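Local structure of aminoglycoside 6'-n-acetyltransferase (Salmonella choleraesuis, 2VBQ) at residues H62-F66 and A78-H84; L98-V103 and A113-I117; D85-G89 and T155-F160; M26-L31 and G54-L58; H33-R38 and A74-D79. The protein transfers an acetyl group from acetyl-CoA to the 6'-amino group of aminoglycoside antibiotics, so conferring resistance, and works as a homodimer. All coordinates share one frame; numbering follows the deposited sequence.

How the contacts relate
Contacts 1, 2 and 5 are buried and share the central sheet of the GNAT fold, whereas contacts 3 and 4 are only partly buried, on opposite sides of the chain's centre. Strand 73-83 serves contacts 1 and 5, which both use D79, and bonds through its backbone to strand 95-103 of contact 2. One face of the sheet receives helix 112-126 in purely apolar contact 2; the other receives helix 31-41 in contact 5, where a buried carboxylate adds polar bonds. Contact 4 packs the loop before that helix on helix 47-59, and W34 touches both. Contact 3, polar and watered, lies at the dimer interface beside bound ligand.

Contact 1 (H62-F66 and A78-H84); sequences HLASF and ADASIRH
S65 and D79 face each other across a non-hydrogen-bonded pair of the antiparallel hairpin made by strands 63-70 and 73-83, and their side chains bond directly. S65 OG lies anti to its own carbonyl carbon (chi1 -67°) and donates to D79 OD1 over 2.7 Å, meeting it from above the carboxylate plane. The same D79 OD1 accepts from W34, while D79 OD2 is taken by R38. A water donates to both S65 OG and A80 O, tying the serine back to the neighbouring strand. L63, on the same sheet face, brings its CD2 branch to 3.8 Å from S81 CB; S81 OG turns between its backbone N and carbonyl carbon, where it bonds to E99.

On the other face lie A64, F66, A78 and A80. The F66 ring presents its rim rather than its face to A80, with CE1 4.3 Å from A80 CB. Helix 112-126 covers the two alanines A64 and A80 through W123. Between the strands run paired backbone bonds, among them A80 N to A64 O at 2.8 Å.

At the open end of the hairpin, H62 crosses I82 at about a right angle: the imidazole CD2 sits 3.6 Å from I82 CB, and I82 O lies at the ring's edge. H62 NE2 and H84 NE2 make a weak hydrogen bond of 3.3 Å, the rings rim to rim with planes 43° apart. The polar grip on D79, with bonds to both oxygens, should hold its carboxylate in a fixed rotation.

Contact 2 (L98-V103 and A113-I117); sequences LEGIFV and AKQLI
I101 points its CD1 methyl into helix 112-126, where it meets three residues of one helical face. The closest is I117, whose CG1 lies 3.6 Å from I101 CD1, the two isoleucines crossing at about a right angle. With CG1 turned anti to its backbone N (chi1 -166°), I101 carries that methyl up from the strand; A113 CB and L116 CB each stand 4.0 Å from I101 CD1.

L98 and V103 flank this centre along the strand. L98 CD2 approaches I117 CD1 at 4.0 Å, again nearly perpendicular, so I117 lies against both L98 and I101. At the other end, the CG2 branch of V103 reaches L116 CD1 at 4.2 Å and also touches A113 at its backbone N and CB. F102 turns to the other face of the sheet, toward helix 31-41.

Strand and helix belong to a beta-alpha-beta unit completed by strand 131-136. Backbone N atoms of I101, V103 and A113 bond to the bound bisubstrate analogue, and these residues belong to the acetyl-CoA site. Across the contact the chemistry is wholly apolar: methyl groups of mostly branched side chains seat the helix start on the strand, consistent with those backbone N atoms being placed to bind the CoA portion.

Contact 3 (D85-G89 and T155-F160); sequences DYVNG and TERVIF
Residues 86-89, in an irregular loop, run at 130° to residues 155-160 of strand 153-164 and come closest at G89, which has a positive phi and whose CA is 5.1 Å from T155 CA.

N88 and E156 carry the polar link. N88 ND2 donates to E156 OE2 at 3.0 Å with an N-H...O angle of 151°; the acceptor lies close to the amide plane, and the oxygen is met nearly along its C-O bond. Amide and carboxylate are steeply turned, 75° apart, and the two side chains cross at about a right angle. E156 gets there by folding CG between its backbone N and carbonyl carbon and then running extended to the carboxylate, whose CD stands 3.7 Å from G89 N. N88 ND2 also touches V158 CG1, and N88 OD1 is 4.0 Å from F160 CZ. N88 ND2 has a further acceptor in D135 of the second subunit.

Around G89 the link is looser: T155 OG1 packs on G89 CA at 3.6 Å, and a water bridges N88 O and T155 OG1, 2.7 Å from each. Y86 OH and E156 OE2 both bond to the same nitrogen of a bound bisubstrate analogue, and both residues are substrate-binding.

Residues 156-160 pair antiparallel with a strand of the second subunit, so the sheet continues across the interface. Loop and strand thus form part of the aminoglycoside-binding site, with E156 as its carboxylate here, at the dimer boundary of this GNAT enzyme.

Contact 4 (M26-L31 and G54-L58); sequences MNKTHL and GEEIL
L58 fills the hollow between the loop 26-30 and the start of helix 31-41, in the N-terminal strand-loop-helix portion of the GNAT fold, where helix 47-59 lies alongside. Its two methyls divide the work. CD2 presses on the loop backbone, 3.4 Å from M26 O and 3.5 Å from N27 CA. CD1 instead meets L31 tip to tip, 3.6 Å from L31 CD1, and also touches the aliphatic chain of K28 at CD.

M26 forms the bump on the other flank. Its chain runs extended as far as SD and then bends at chi3 (80°), which swings the CE methyl against I57; CE sits 3.8 Å from I57 CG2, the two side chains crossing at about a right angle. The same methyl brushes L58 CD2, so M26 fits between two successive residues of the helix. W34 closes over M26 and I57 from helix 31-41.

G54 supplies a notch where the helix has no side chain: L31 CD2 settles 3.9 Å from G54 CA. At the outer rim E55, bent at chi2, brings its carboxylate round toward L31. K28 NZ lies 5.3 Å from E55 OE1, opposite charges that do not touch, which may slightly favour the charged form of each. E55 OE2 rests beside the leucine instead, 3.6 Å from L31 CD1.

Contact 5 (H33-R38 and A74-D79); sequences HWRGLR and AIGFAD
W34 and R38, one turn apart on helix 31-41, both bond to D79, each by its own carboxylate oxygen. W34 NE1 donates to D79 OD1 over 2.8 Å, nearly straight and within the indole plane; D79 OD1 also accepts from S65 OG. R38 NE makes a salt bridge to D79 OD2 at 2.9 Å, in the guanidinium plane. Toward W34 and R38 both oxygens use syn lone pairs; a water joins R38 NH2 to D79 OD2, and R38 NH1 pairs with D53. R38 CD lies above one indole face, near its rim.

Helix segment 33-38 crosses strand segment 74-79 almost perpendicularly (85°), on the GNAT sheet face opposite helix 112-126. R38 also touches the bound bisubstrate analogue.

Aromatic and apolar packing fills the gap. F77, with CG between its backbone N and carbonyl carbon (chi1 80°), sends its ring under the helix. W34 meets it obliquely, ring planes 86° apart, with W34 NE1 3.6 Å from F77 CD2. F77 CZ abuts R38 CG, and L37 CB touches F77 CD1 at 3.6 Å. Earlier in the strand, L37 CD1 rests against A74 CB and 3.6 Å from G76 O, while H33 CB packs 3.6 Å from A74 CB.

Contact 1 (H62-F66 and A78-H84)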
# COMPACT_ATOMS: atom_id res chain seq x y z
N HIS A 62 12.62 -9.08 0.36
CA HIS A 62 11.69 -7.99 0.73
C HIS A 62 10.56 -8.41 1.70
O HIS A 62 9.60 -7.66 1.89
CB HIS A 62 11.10 -7.27 -0.51
CG HIS A 62 12.10 -6.42 -1.23
ND1 HIS A 62 13.20 -6.96 -1.86
CD2 HIS A 62 12.22 -5.07 -1.37
CE1 HIS A 62 13.94 -6.00 -2.38
NE2 HIS A 62 13.37 -4.84 -2.09
N LEU A 63 10.68 -9.63 2.23
CA LEU A 63 9.77 -10.16 3.25
C LEU A 63 10.60 -10.71 4.38
O LEU A 63 11.62 -11.34 4.12
CB LEU A 63 8.87 -11.28 2.67
CG LEU A 63 7.87 -10.88 1.60
CD1 LEU A 63 7.15 -12.11 1.02
CD2 LEU A 63 6.88 -9.88 2.20
N ALA A 64 10.17 -10.46 5.62
CA ALA A 64 10.72 -11.10 6.81
C ALA A 64 9.63 -11.15 7.87
O ALA A 64 8.79 -10.26 7.96
CB ALA A 64 11.97 -10.34 7.38
N SER A 65 9.65 -12.24 8.64
CA SER A 65 8.74 -12.43 9.76
C SER A 65 9.55 -12.69 11.01
O SER A 65 10.69 -13.12 10.92
CB SER A 65 7.76 -13.59 9.48
OG SER A 65 6.92 -13.20 8.41
N PHE A 66 8.95 -12.39 12.16
CA PHE A 66 9.64 -12.36 13.44
C PHE A 66 8.74 -13.07 14.47
O PHE A 66 7.53 -12.80 14.51
CB PHE A 66 9.95 -10.91 13.85
CG PHE A 66 10.84 -10.19 12.84
CD1 PHE A 66 10.28 -9.54 11.74
CD2 PHE A 66 12.23 -10.26 12.96
CE1 PHE A 66 11.11 -8.91 10.76
CE2 PHE A 66 13.07 -9.65 11.99
CZ PHE A 66 12.50 -8.98 10.89
N ALA A 78 5.17 -11.17 14.06
CA ALA A 78 4.90 -10.10 13.14
C ALA A 78 5.39 -10.46 11.74
O ALA A 78 6.48 -11.03 11.57
CB ALA A 78 5.56 -8.78 13.64
N ASP A 79 4.59 -10.11 10.74
CA ASP A 79 5.02 -10.20 9.35
C ASP A 79 5.40 -8.80 8.89
O ASP A 79 4.67 -7.85 9.17
CB ASP A 79 3.88 -10.72 8.45
CG ASP A 79 3.55 -12.20 8.70
OD1 ASP A 79 4.38 -12.92 9.26
OD2 ASP A 79 2.46 -12.64 8.30
N ALA A 80 6.51 -8.67 8.15
CA ALA A 80 6.95 -7.36 7.64
C ALA A 80 7.36 -7.47 6.17
O ALA A 80 7.68 -8.55 5.68
CB ALA A 80 8.08 -6.82 8.49
N SER A 81 7.30 -6.35 5.46
CA SER A 81 7.80 -6.28 4.10
C SER A 81 8.60 -5.00 3.91
O SER A 81 8.49 -4.06 4.70
CB SER A 81 6.62 -6.25 3.12
OG SER A 81 5.86 -5.06 3.31
N ILE A 82 9.38 -4.98 2.83
CA ILE A 82 9.96 -3.75 2.31
C ILE A 82 9.18 -3.43 1.03
O ILE A 82 9.25 -4.17 0.03
CB ILE A 82 11.44 -3.91 1.93
CG1 ILE A 82 12.25 -4.49 3.11
CG2 ILE A 82 11.99 -2.54 1.38
CD1 ILE A 82 12.28 -3.63 4.36
N ARG A 83 8.43 -2.35 1.09
CA ARG A 83 7.52 -2.00 0.01
C ARG A 83 8.14 -0.92 -0.86
O ARG A 83 8.58 0.11 -0.35
CB ARG A 83 6.17 -1.51 0.56
CG ARG A 83 5.27 -2.60 1.13
CD ARG A 83 3.86 -2.03 1.22
NE ARG A 83 2.88 -2.84 1.94
CZ ARG A 83 1.64 -2.43 2.21
NH1 ARG A 83 1.23 -1.22 1.80
NH2 ARG A 83 0.79 -3.20 2.87
N HIS A 84 8.19 -1.18 -2.17
CA HIS A 84 8.52 -0.14 -3.17
C HIS A 84 7.27 0.56 -3.75
O HIS A 84 7.39 1.65 -4.32
CB HIS A 84 9.35 -0.71 -4.32
CG HIS A 84 10.78 -0.99 -3.96
ND1 HIS A 84 11.77 -0.03 -4.02
CD2 HIS A 84 11.38 -2.13 -3.55
CE1 HIS A 84 12.93 -0.57 -3.66
NE2 HIS A 84 12.72 -1.84 -3.36
O HOH W 1 6.58 -11.35 6.04

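Contact 2 (L98-V103 and A113-I117)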
# COMPACT_ATOMS: atom_id res chain seq x y z
N LEU A 98 4.54 -2.97 8.34
CA LEU A 98 4.01 -3.97 9.28
C LEU A 98 2.79 -4.65 8.65
O LEU A 98 1.69 -4.09 8.64
CB LEU A 98 3.69 -3.32 10.65
CG LEU A 98 3.29 -4.26 11.82
CD1 LEU A 98 4.47 -5.18 12.22
CD2 LEU A 98 2.79 -3.50 13.03
N GLU A 99 2.99 -5.86 8.11
CA GLU A 99 1.95 -6.56 7.34
C GLU A 99 0.97 -7.33 8.23
O GLU A 99 -0.18 -7.54 7.86
CB GLU A 99 2.58 -7.50 6.28
CG GLU A 99 3.47 -6.80 5.21
CD GLU A 99 2.69 -5.95 4.17
OE1 GLU A 99 1.45 -5.80 4.28
OE2 GLU A 99 3.33 -5.41 3.25
N GLY A 100 1.42 -7.70 9.43
CA GLY A 100 0.56 -8.42 10.40
C GLY A 100 1.24 -8.49 11.76
O GLY A 100 2.46 -8.60 11.82
N ILE A 101 0.46 -8.43 12.83
CA ILE A 101 1.01 -8.59 14.16
C ILE A 101 -0.06 -9.21 15.08
O ILE A 101 -1.25 -8.83 15.03
CB ILE A 101 1.59 -7.26 14.74
CG1 ILE A 101 2.45 -7.54 15.98
CG2 ILE A 101 0.46 -6.22 15.00
CD1 ILE A 101 3.47 -6.48 16.30
N PHE A 102 0.38 -10.15 15.90
CA PHE A 102 -0.50 -10.90 16.79
C PHE A 102 0.28 -11.41 17.98
O PHE A 102 1.37 -11.96 17.82
CB PHE A 102 -1.14 -12.08 16.03
CG PHE A 102 -1.94 -13.02 16.93
CD1 PHE A 102 -3.30 -12.76 17.22
CD2 PHE A 102 -1.34 -14.16 17.46
CE1 PHE A 102 -4.05 -13.66 18.07
CE2 PHE A 102 -2.06 -15.04 18.30
CZ PHE A 102 -3.41 -14.78 18.59
N VAL A 103 -0.29 -11.24 19.17
CA VAL A 103 0.28 -11.79 20.40
C VAL A 103 -0.83 -12.59 21.07
O VAL A 103 -1.98 -12.13 21.10
CB VAL A 103 0.80 -10.68 21.36
CG1 VAL A 103 1.28 -11.26 22.71
CG2 VAL A 103 1.93 -9.87 20.69
N ALA A 113 4.46 -7.08 21.57
CA ALA A 113 4.36 -6.33 20.30
C ALA A 113 5.44 -5.23 20.19
O ALA A 113 6.04 -5.04 19.14
CB ALA A 113 2.97 -5.72 20.18
N LYS A 114 5.67 -4.50 21.27
CA LYS A 114 6.74 -3.49 21.28
C LYS A 114 8.07 -4.07 20.74
O LYS A 114 8.70 -3.51 19.84
CB LYS A 114 6.91 -2.97 22.70
CG LYS A 114 7.96 -1.90 22.89
CD LYS A 114 7.91 -1.44 24.32
CE LYS A 114 9.25 -0.92 24.77
NZ LYS A 114 9.44 0.46 24.26
N GLN A 115 8.48 -5.20 21.30
CA GLN A 115 9.72 -5.83 20.89
C GLN A 115 9.66 -6.40 19.48
O GLN A 115 10.61 -6.26 18.73
CB GLN A 115 10.16 -6.86 21.90
CG GLN A 115 10.63 -6.18 23.19
CD GLN A 115 11.27 -7.15 24.14
OE1 GLN A 115 10.91 -7.19 25.32
NE2 GLN A 115 12.22 -7.96 23.64
N LEU A 116 8.51 -6.99 19.10
CA LEU A 116 8.31 -7.42 17.72
C LEU A 116 8.49 -6.25 16.72
O LEU A 116 9.20 -6.37 15.73
CB LEU A 116 6.91 -8.04 17.55
CG LEU A 116 6.77 -9.49 18.03
CD1 LEU A 116 5.27 -9.88 18.19
CD2 LEU A 116 7.52 -10.45 17.05
N ILE A 117 7.85 -5.12 17.01
CA ILE A 117 7.91 -3.94 16.14
C ILE A 117 9.34 -3.33 16.10
O ILE A 117 9.80 -2.87 15.05
CB ILE A 117 6.78 -2.92 16.53
CG1 ILE A 117 5.43 -3.47 16.07
CG2 ILE A 117 7.01 -1.50 15.92
CD1 ILE A 117 4.21 -2.78 16.67

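Contact 3 (D85-G89 and T155-F160)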
# COMPACT_ATOMS: atom_id res chain seq x y z
N ASP A 85 6.09 -0.06 -3.62
CA ASP A 85 4.85 0.59 -4.08
C ASP A 85 4.66 1.87 -3.23
O ASP A 85 5.17 1.95 -2.10
CB ASP A 85 3.60 -0.27 -3.85
CG ASP A 85 3.59 -1.57 -4.66
OD1 ASP A 85 4.38 -1.78 -5.59
OD2 ASP A 85 2.73 -2.41 -4.33
N TYR A 86 3.95 2.85 -3.77
CA TYR A 86 3.54 4.00 -2.96
C TYR A 86 2.89 3.48 -1.68
O TYR A 86 1.98 2.62 -1.74
CB TYR A 86 2.53 4.88 -3.72
CG TYR A 86 1.91 5.89 -2.79
CD1 TYR A 86 2.64 7.02 -2.37
CD2 TYR A 86 0.63 5.71 -2.27
CE1 TYR A 86 2.10 7.95 -1.49
CE2 TYR A 86 0.08 6.64 -1.37
CZ TYR A 86 0.82 7.75 -1.00
OH TYR A 86 0.28 8.66 -0.12
N VAL A 87 3.34 3.99 -0.53
CA VAL A 87 2.67 3.73 0.74
C VAL A 87 1.94 5.00 1.24
O VAL A 87 2.56 6.07 1.39
CB VAL A 87 3.64 3.20 1.84
CG1 VAL A 87 2.86 2.86 3.12
CG2 VAL A 87 4.44 1.97 1.34
N ASN A 88 0.65 4.87 1.50
CA ASN A 88 -0.17 5.96 2.03
C ASN A 88 0.48 6.63 3.23
O ASN A 88 0.88 5.95 4.20
CB ASN A 88 -1.58 5.47 2.39
CG ASN A 88 -2.34 4.89 1.20
OD1 ASN A 88 -2.00 3.81 0.70
ND2 ASN A 88 -3.40 5.59 0.76
N GLY A 89 0.60 7.96 3.14
CA GLY A 89 1.11 8.81 4.21
C GLY A 89 2.62 8.94 4.30
O GLY A 89 3.12 9.66 5.14
N THR A 155 -1.56 9.10 9.69
CA THR A 155 -1.24 9.96 8.55
C THR A 155 -2.50 10.28 7.74
O THR A 155 -2.75 11.44 7.43
CB THR A 155 -0.17 9.31 7.63
OG1 THR A 155 -0.59 8.00 7.25
CG2 THR A 155 1.17 9.20 8.34
N GLU A 156 -3.28 9.27 7.41
CA GLU A 156 -4.52 9.46 6.63
C GLU A 156 -5.39 8.24 6.78
O GLU A 156 -4.91 7.16 7.10
CB GLU A 156 -4.24 9.72 5.13
CG GLU A 156 -3.30 8.71 4.45
CD GLU A 156 -2.91 9.10 3.01
OE1 GLU A 156 -2.38 10.21 2.83
OE2 GLU A 156 -3.11 8.28 2.07
N ARG A 157 -6.67 8.43 6.54
CA ARG A 157 -7.64 7.37 6.51
C ARG A 157 -8.14 7.27 5.07
O ARG A 157 -8.34 8.29 4.42
CB ARG A 157 -8.80 7.67 7.46
CG ARG A 157 -8.36 7.86 8.88
CD ARG A 157 -9.52 7.96 9.84
NE ARG A 157 -8.96 8.07 11.19
CZ ARG A 157 -9.49 7.55 12.29
NH1 ARG A 157 -10.66 6.89 12.27
NH2 ARG A 157 -8.84 7.71 13.43
N VAL A 158 -8.33 6.05 4.58
CA VAL A 158 -8.76 5.86 3.19
C VAL A 158 -9.77 4.76 3.00
O VAL A 158 -9.89 3.86 3.83
CB VAL A 158 -7.55 5.60 2.24
CG1 VAL A 158 -6.63 6.84 2.18
CG2 VAL A 158 -6.80 4.36 2.68
N ILE A 159 -10.48 4.82 1.87
CA ILE A 159 -11.35 3.76 1.41
C ILE A 159 -10.71 3.11 0.19
O ILE A 159 -10.39 3.80 -0.77
CB ILE A 159 -12.75 4.29 1.00
CG1 ILE A 159 -13.33 5.24 2.06
CG2 ILE A 159 -13.70 3.11 0.69
CD1 ILE A 159 -14.56 6.10 1.58
N PHE A 160 -10.50 1.80 0.22
CA PHE A 160 -9.96 1.11 -0.96
C PHE A 160 -11.07 0.61 -1.88
O PHE A 160 -12.14 0.23 -1.41
CB PHE A 160 -9.04 -0.03 -0.55
CG PHE A 160 -7.66 0.41 -0.17
CD1 PHE A 160 -7.36 0.78 1.14
CD2 PHE A 160 -6.65 0.49 -1.14
CE1 PHE A 160 -6.07 1.19 1.50
CE2 PHE A 160 -5.35 0.91 -0.80
CZ PHE A 160 -5.06 1.26 0.52
O HOH W 2 1.43 6.20 6.81

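Contact 4 (M26-L31 and G54-L58)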
# COMPACT_ATOMS: atom_id res chain seq x y z
N MET A 26 12.26 -15.35 11.40
CA MET A 26 11.82 -16.68 11.08
C MET A 26 12.67 -17.35 10.02
O MET A 26 12.91 -16.79 8.94
CB MET A 26 10.39 -16.67 10.57
CG MET A 26 10.01 -18.05 10.05
SD MET A 26 8.36 -18.07 9.49
CE MET A 26 8.46 -17.31 7.83
N ASN A 27 13.11 -18.55 10.33
CA ASN A 27 13.82 -19.38 9.38
C ASN A 27 13.06 -20.71 9.32
O ASN A 27 11.99 -20.87 9.95
CB ASN A 27 15.32 -19.49 9.77
CG ASN A 27 15.54 -20.08 11.17
OD1 ASN A 27 14.73 -20.87 11.66
ND2 ASN A 27 16.66 -19.72 11.80
N LYS A 28 13.58 -21.66 8.55
CA LYS A 28 13.01 -22.99 8.44
C LYS A 28 12.63 -23.59 9.81
O LYS A 28 11.58 -24.23 9.96
CB LYS A 28 14.00 -23.92 7.72
CG LYS A 28 13.35 -25.14 7.07
CD LYS A 28 12.63 -24.75 5.78
CE LYS A 28 11.92 -25.94 5.15
NZ LYS A 28 12.85 -27.02 4.70
N THR A 29 13.48 -23.38 10.81
CA THR A 29 13.23 -23.97 12.13
C THR A 29 12.02 -23.38 12.89
O THR A 29 11.46 -24.04 13.76
CB THR A 29 14.51 -24.03 13.01
OG1 THR A 29 14.90 -22.72 13.43
CG2 THR A 29 15.66 -24.68 12.25
N HIS A 30 11.59 -22.16 12.55
CA HIS A 30 10.45 -21.55 13.23
C HIS A 30 9.17 -21.58 12.42
O HIS A 30 8.20 -20.92 12.79
CB HIS A 30 10.73 -20.09 13.58
CG HIS A 30 11.91 -19.90 14.46
ND1 HIS A 30 13.10 -19.38 13.99
CD2 HIS A 30 12.10 -20.16 15.77
CE1 HIS A 30 13.97 -19.33 14.98
NE2 HIS A 30 13.39 -19.80 16.07
N LEU A 31 9.18 -22.29 11.29
CA LEU A 31 8.04 -22.29 10.37
C LEU A 31 6.77 -22.78 11.03
O LEU A 31 5.71 -22.18 10.83
CB LEU A 31 8.30 -23.14 9.13
CG LEU A 31 8.95 -22.52 7.89
CD1 LEU A 31 9.19 -23.63 6.85
CD2 LEU A 31 8.09 -21.40 7.30
N GLY A 54 4.81 -19.13 3.84
CA GLY A 54 5.99 -19.51 4.60
C GLY A 54 7.21 -19.63 3.72
O GLY A 54 8.23 -18.97 3.98
N GLU A 55 7.10 -20.48 2.69
CA GLU A 55 8.22 -20.77 1.79
C GLU A 55 8.71 -19.52 1.06
O GLU A 55 9.92 -19.31 0.95
CB GLU A 55 7.85 -21.87 0.77
CG GLU A 55 7.52 -23.23 1.38
CD GLU A 55 8.55 -23.73 2.40
OE1 GLU A 55 9.78 -23.58 2.18
OE2 GLU A 55 8.11 -24.29 3.44
N GLU A 56 7.78 -18.71 0.57
CA GLU A 56 8.12 -17.45 -0.08
C GLU A 56 8.94 -16.56 0.84
O GLU A 56 10.02 -16.10 0.44
CB GLU A 56 6.86 -16.71 -0.52
CG GLU A 56 7.12 -15.57 -1.50
CD GLU A 56 5.93 -14.65 -1.66
OE1 GLU A 56 4.92 -14.85 -0.95
OE2 GLU A 56 5.99 -13.72 -2.49
N ILE A 57 8.46 -16.36 2.07
CA ILE A 57 9.14 -15.48 3.03
C ILE A 57 10.60 -15.91 3.27
O ILE A 57 11.51 -15.08 3.26
CB ILE A 57 8.34 -15.32 4.38
CG1 ILE A 57 7.00 -14.60 4.12
CG2 ILE A 57 9.15 -14.52 5.40
CD1 ILE A 57 5.97 -14.72 5.22
N LEU A 58 10.82 -17.21 3.43
CA LEU A 58 12.17 -17.73 3.67
C LEU A 58 13.13 -17.46 2.49
O LEU A 58 14.33 -17.37 2.66
CB LEU A 58 12.14 -19.23 3.99
CG LEU A 58 11.38 -19.66 5.26
CD1 LEU A 58 11.42 -21.17 5.42
CD2 LEU A 58 11.96 -18.96 6.49

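Contact 5 (H33-R38 and A74-D79)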
# COMPACT_ATOMS: atom_id res chain seq x y z
N HIS A 33 6.07 -22.85 14.38
CA HIS A 33 5.72 -21.83 15.37
C HIS A 33 4.91 -20.70 14.70
O HIS A 33 3.86 -20.29 15.21
CB HIS A 33 6.95 -21.20 16.01
CG HIS A 33 7.72 -22.11 16.91
ND1 HIS A 33 7.12 -23.03 17.74
CD2 HIS A 33 9.05 -22.19 17.15
CE1 HIS A 33 8.05 -23.67 18.43
NE2 HIS A 33 9.23 -23.17 18.10
N TRP A 34 5.42 -20.22 13.57
CA TRP A 34 4.80 -19.13 12.82
C TRP A 34 3.43 -19.48 12.24
O TRP A 34 2.45 -18.76 12.48
CB TRP A 34 5.77 -18.66 11.73
CG TRP A 34 5.27 -17.62 10.82
CD1 TRP A 34 5.15 -16.27 11.06
CD2 TRP A 34 4.85 -17.82 9.46
NE1 TRP A 34 4.66 -15.63 9.94
CE2 TRP A 34 4.46 -16.56 8.95
CE3 TRP A 34 4.77 -18.95 8.63
CZ2 TRP A 34 4.02 -16.39 7.62
CZ3 TRP A 34 4.31 -18.79 7.31
CH2 TRP A 34 3.95 -17.51 6.82
N ARG A 35 3.33 -20.58 11.50
CA ARG A 35 2.05 -21.06 10.98
C ARG A 35 1.01 -21.28 12.12
O ARG A 35 -0.16 -20.94 11.97
CB ARG A 35 2.24 -22.38 10.20
CG ARG A 35 3.05 -22.32 8.89
CD ARG A 35 2.84 -23.69 8.13
NE ARG A 35 4.09 -24.19 7.53
CZ ARG A 35 4.77 -25.25 7.98
NH1 ARG A 35 4.34 -25.94 9.03
NH2 ARG A 35 5.89 -25.62 7.38
N GLY A 36 1.44 -21.81 13.27
CA GLY A 36 0.52 -22.03 14.40
C GLY A 36 -0.13 -20.75 14.92
O GLY A 36 -1.33 -20.72 15.26
N LEU A 37 0.66 -19.67 14.97
CA LEU A 37 0.18 -18.37 15.39
C LEU A 37 -0.60 -17.62 14.31
O LEU A 37 -1.63 -17.00 14.58
CB LEU A 37 1.38 -17.52 15.84
CG LEU A 37 1.92 -17.85 17.22
CD1 LEU A 37 3.35 -17.30 17.38
CD2 LEU A 37 0.94 -17.34 18.34
N ARG A 38 -0.09 -17.69 13.08
CA ARG A 38 -0.71 -16.99 11.95
C ARG A 38 -2.17 -17.42 11.72
O ARG A 38 -3.03 -16.61 11.35
CB ARG A 38 0.13 -17.21 10.69
CG ARG A 38 0.05 -16.07 9.69
CD ARG A 38 1.12 -16.30 8.70
NE ARG A 38 1.31 -15.26 7.70
CZ ARG A 38 0.95 -15.37 6.43
NH1 ARG A 38 0.32 -16.46 6.00
NH2 ARG A 38 1.21 -14.38 5.58
N ALA A 74 6.39 -20.16 21.28
CA ALA A 74 6.17 -18.96 20.49
C ALA A 74 4.88 -18.28 20.95
O ALA A 74 3.79 -18.88 20.93
CB ALA A 74 6.10 -19.33 19.01
N ILE A 75 5.03 -17.04 21.40
CA ILE A 75 3.92 -16.35 22.01
C ILE A 75 3.36 -15.21 21.15
O ILE A 75 2.36 -14.60 21.50
CB ILE A 75 4.28 -15.85 23.42
CG1 ILE A 75 5.43 -14.80 23.39
CG2 ILE A 75 4.67 -17.04 24.33
CD1 ILE A 75 5.82 -14.29 24.79
N GLY A 76 4.04 -14.90 20.04
CA GLY A 76 3.50 -13.90 19.11
C GLY A 76 4.36 -13.79 17.88
O GLY A 76 5.45 -14.38 17.84
N PHE A 77 3.86 -13.06 16.88
CA PHE A 77 4.64 -12.86 15.65
C PHE A 77 4.28 -11.56 14.97
O PHE A 77 3.23 -10.93 15.22
CB PHE A 77 4.47 -14.03 14.65
CG PHE A 77 3.22 -13.96 13.85
CD1 PHE A 77 1.99 -14.31 14.44
CD2 PHE A 77 3.24 -13.51 12.51
CE1 PHE A 77 0.80 -14.20 13.72
CE2 PHE A 77 2.05 -13.41 11.78
CZ PHE A 77 0.84 -13.76 12.37
N ALA A 78 5.17 -11.17 14.06
CA ALA A 78 4.90 -10.10 13.14
C ALA A 78 5.39 -10.46 11.74
O ALA A 78 6.48 -11.03 11.57
CB ALA A 78 5.56 -8.78 13.64
N ASP A 79 4.59 -10.11 10.74
CA ASP A 79 5.02 -10.20 9.35
C ASP A 79 5.40 -8.80 8.89
O ASP A 79 4.67 -7.85 9.17
CB ASP A 79 3.88 -10.72 8.45
CG ASP A 79 3.55 -12.20 8.70
OD1 ASP A 79 4.38 -12.92 9.26
OD2 ASP A 79 2.46 -12.64 8.30
O HOH W 3 1.57 -11.23 5.97